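Local coordinates for 3-hydroxyacyl-CoA dehydrogenase (Brucella suis, PDB 4O5O), which probably catalyses the NAD-dependent oxidation of 3-hydroxyacyl-CoA to 3-oxoacyl-CoA, as a member of the short-chain dehydrogenase family, at residues Val150-Ala155 with Ala236-Ile241. Sequence-based numbering, arbitrary orientation.
Sequences VIINTA and ALVHHI
I152 carries this contact by reaching its long branch from the strand to the helix. Its terminal methyl CD1 meets two helix residues one turn apart. I152 CD1 lies 3.6 Å from I241 CG2 and 3.9 Å from V238 CG1. The methylene is also engaged, with I152 CG1 at 3.8 Å from I241 CG2. The two isoleucine side chains cross at a slant, with I241 CG2 set against both CG1 and CD1 of I152. The I152 chain is extended at chi2 (164°), which carries CD1 out toward the helix. I241 presents its short branch. With chi1 -68°, CG2 is anti to the backbone N and faces the strand. V238 comes in from the flank, also slanting across I152, and touches mainly through CG1. V150, two residues before I152 and on the same face of the strand, is modelled in two positions. In one of them V150 CG1 comes to 4.3 Å of I241 CG2, a marginal contact. The four touching residues are buried, and the contact between them is wholly apolar.

Strand 149-154 and helix 231-243 run nearly antiparallel, at 150° between the short segments, with 9.9 Å between axes. Such packing of a helix on a parallel sheet is characteristic of the Rossmann-type fold. On the other face of the strand, I151 packs against helix 112-137. Strands 90-93 and 192-199 flank strand 149-154 in the sheet. V238 also touches helix 24-35, and H240 stacks on H240 of the second subunit, so helix 231-243 lies between the sheet and that neighbouring subunit.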
loop_
_atom_site.group_PDB
_atom_site.type_symbol
_atom_site.label_atom_id
_atom_site.label_comp_id
_atom_site.label_asym_id
_atom_site.label_seq_id
_atom_site.Cartn_x
_atom_site.Cartn_y
_atom_site.Cartn_z
ATOM N N VAL B 150 5.336 -19.932 -14.797
ATOM C CA VAL B 150 5.524 -18.766 -13.944
ATOM C C VAL B 150 5.797 -17.552 -14.829
ATOM O O VAL B 150 6.634 -17.636 -15.729
ATOM C CB VAL B 150 6.731 -18.966 -12.992
ATOM C CG1 VAL B 150 6.841 -17.804 -12.027
ATOM C CG2 VAL B 150 6.617 -20.296 -12.240
ATOM N N ILE B 151 5.098 -16.443 -14.559
ATOM C CA ILE B 151 5.299 -15.173 -15.249
ATOM C C ILE B 151 5.758 -14.165 -14.231
ATOM O O ILE B 151 5.099 -13.973 -13.201
ATOM C CB ILE B 151 4.000 -14.680 -15.914
ATOM C CG1 ILE B 151 3.619 -15.672 -17.020
ATOM C CG2 ILE B 151 4.177 -13.260 -16.467
ATOM C CD1 ILE B 151 2.241 -15.472 -17.597
ATOM N N ILE B 152 6.905 -13.534 -14.501
ATOM C CA ILE B 152 7.469 -12.551 -13.582
ATOM C C ILE B 152 7.678 -11.249 -14.329
ATOM O O ILE B 152 8.357 -11.206 -15.356
ATOM C CB ILE B 152 8.827 -13.035 -12.999
ATOM C CG1 ILE B 152 8.614 -14.328 -12.200
ATOM C CG2 ILE B 152 9.464 -11.956 -12.112
ATOM C CD1 ILE B 152 9.849 -15.103 -11.895
ATOM N N ASN B 153 7.043 -10.203 -13.822
ATOM C CA ASN B 153 7.094 -8.880 -14.420
ATOM C C ASN B 153 7.969 -7.962 -13.602
ATOM O O ASN B 153 8.229 -8.217 -12.419
ATOM C CB ASN B 153 5.683 -8.296 -14.525
ATOM C CG ASN B 153 4.770 -9.133 -15.452
ATOM O OD1 ASN B 153 5.247 -9.745 -16.354
ATOM N ND2 ASN B 153 3.479 -9.051 -15.285
ATOM N N THR B 154 8.422 -6.889 -14.232
ATOM C CA THR B 154 9.279 -5.923 -13.560
ATOM C C THR B 154 8.521 -4.595 -13.472
ATOM O O THR B 154 8.197 -3.991 -14.491
ATOM C CB THR B 154 10.592 -5.736 -14.330
ATOM O OG1 THR B 154 11.221 -7.016 -14.500
ATOM C CG2 THR B 154 11.551 -4.817 -13.575
ATOM N N ALA B 155 8.240 -4.156 -12.248
ATOM C CA ALA B 155 7.707 -2.821 -12.001
ATOM C C ALA B 155 8.882 -1.921 -11.673
ATOM O O ALA B 155 9.876 -1.928 -12.420
ATOM C CB ALA B 155 6.631 -2.854 -10.931
ATOM N N ALA B 236 18.662 -13.413 -8.818
ATOM C CA ALA B 236 18.526 -14.340 -7.686
ATOM C C ALA B 236 17.102 -14.360 -7.125
ATOM O O ALA B 236 16.568 -15.421 -6.790
ATOM C CB ALA B 236 19.521 -13.973 -6.597
ATOM N N LEU B 237 16.462 -13.190 -7.059
ATOM C CA LEU B 237 15.070 -13.136 -6.628
ATOM C C LEU B 237 14.158 -13.817 -7.651
ATOM O O LEU B 237 13.217 -14.519 -7.287
ATOM C CB LEU B 237 14.667 -11.691 -6.324
ATOM C CG LEU B 237 13.207 -11.506 -5.873
ATOM C CD1 LEU B 237 12.902 -12.367 -4.640
ATOM C CD2 LEU B 237 12.868 -10.045 -5.611
ATOM N N VAL B 238 14.431 -13.598 -8.938
ATOM C CA VAL B 238 13.673 -14.292 -9.982
ATOM C C VAL B 238 13.784 -15.810 -9.761
ATOM O O VAL B 238 12.790 -16.550 -9.784
ATOM C CB VAL B 238 14.203 -13.932 -11.385
ATOM C CG1 VAL B 238 13.662 -14.896 -12.445
ATOM C CG2 VAL B 238 13.863 -12.470 -11.702
ATOM N N HIS B 239 15.000 -16.270 -9.507
ATOM C CA HIS B 239 15.213 -17.701 -9.274
ATOM C C HIS B 239 14.385 -18.188 -8.066
ATOM O O HIS B 239 13.740 -19.241 -8.142
ATOM C CB HIS B 239 16.709 -17.908 -9.029
ATOM C CG HIS B 239 17.159 -19.334 -9.084
ATOM N ND1 HIS B 239 18.489 -19.686 -9.155
ATOM C CD2 HIS B 239 16.460 -20.485 -9.175
ATOM C CE1 HIS B 239 18.590 -21.003 -9.207
ATOM N NE2 HIS B 239 17.372 -21.511 -9.223
ATOM N N HIS B 240 14.377 -17.412 -6.981
ATOM C CA HIS B 240 13.618 -17.793 -5.793
ATOM C C HIS B 240 12.116 -17.853 -6.081
ATOM O O HIS B 240 11.440 -18.744 -5.609
ATOM C CB HIS B 240 13.871 -16.840 -4.601
ATOM C CG HIS B 240 13.190 -17.319 -3.367
ATOM N ND1 HIS B 240 13.513 -18.527 -2.792
ATOM C CD2 HIS B 240 12.121 -16.851 -2.685
ATOM C CE1 HIS B 240 12.717 -18.750 -1.764
ATOM N NE2 HIS B 240 11.850 -17.763 -1.695
ATOM N N ILE B 241 11.605 -16.883 -6.847
ATOM C CA ILE B 241 10.184 -16.896 -7.191
ATOM C C ILE B 241 9.839 -18.163 -7.967
ATOM O O ILE B 241 8.814 -18.770 -7.747
ATOM C CB ILE B 241 9.804 -15.616 -7.973
ATOM C CG1 ILE B 241 9.883 -14.373 -7.066
ATOM C CG2 ILE B 241 8.431 -15.738 -8.628
ATOM C CD1 ILE B 241 9.843 -13.045 -7.809
#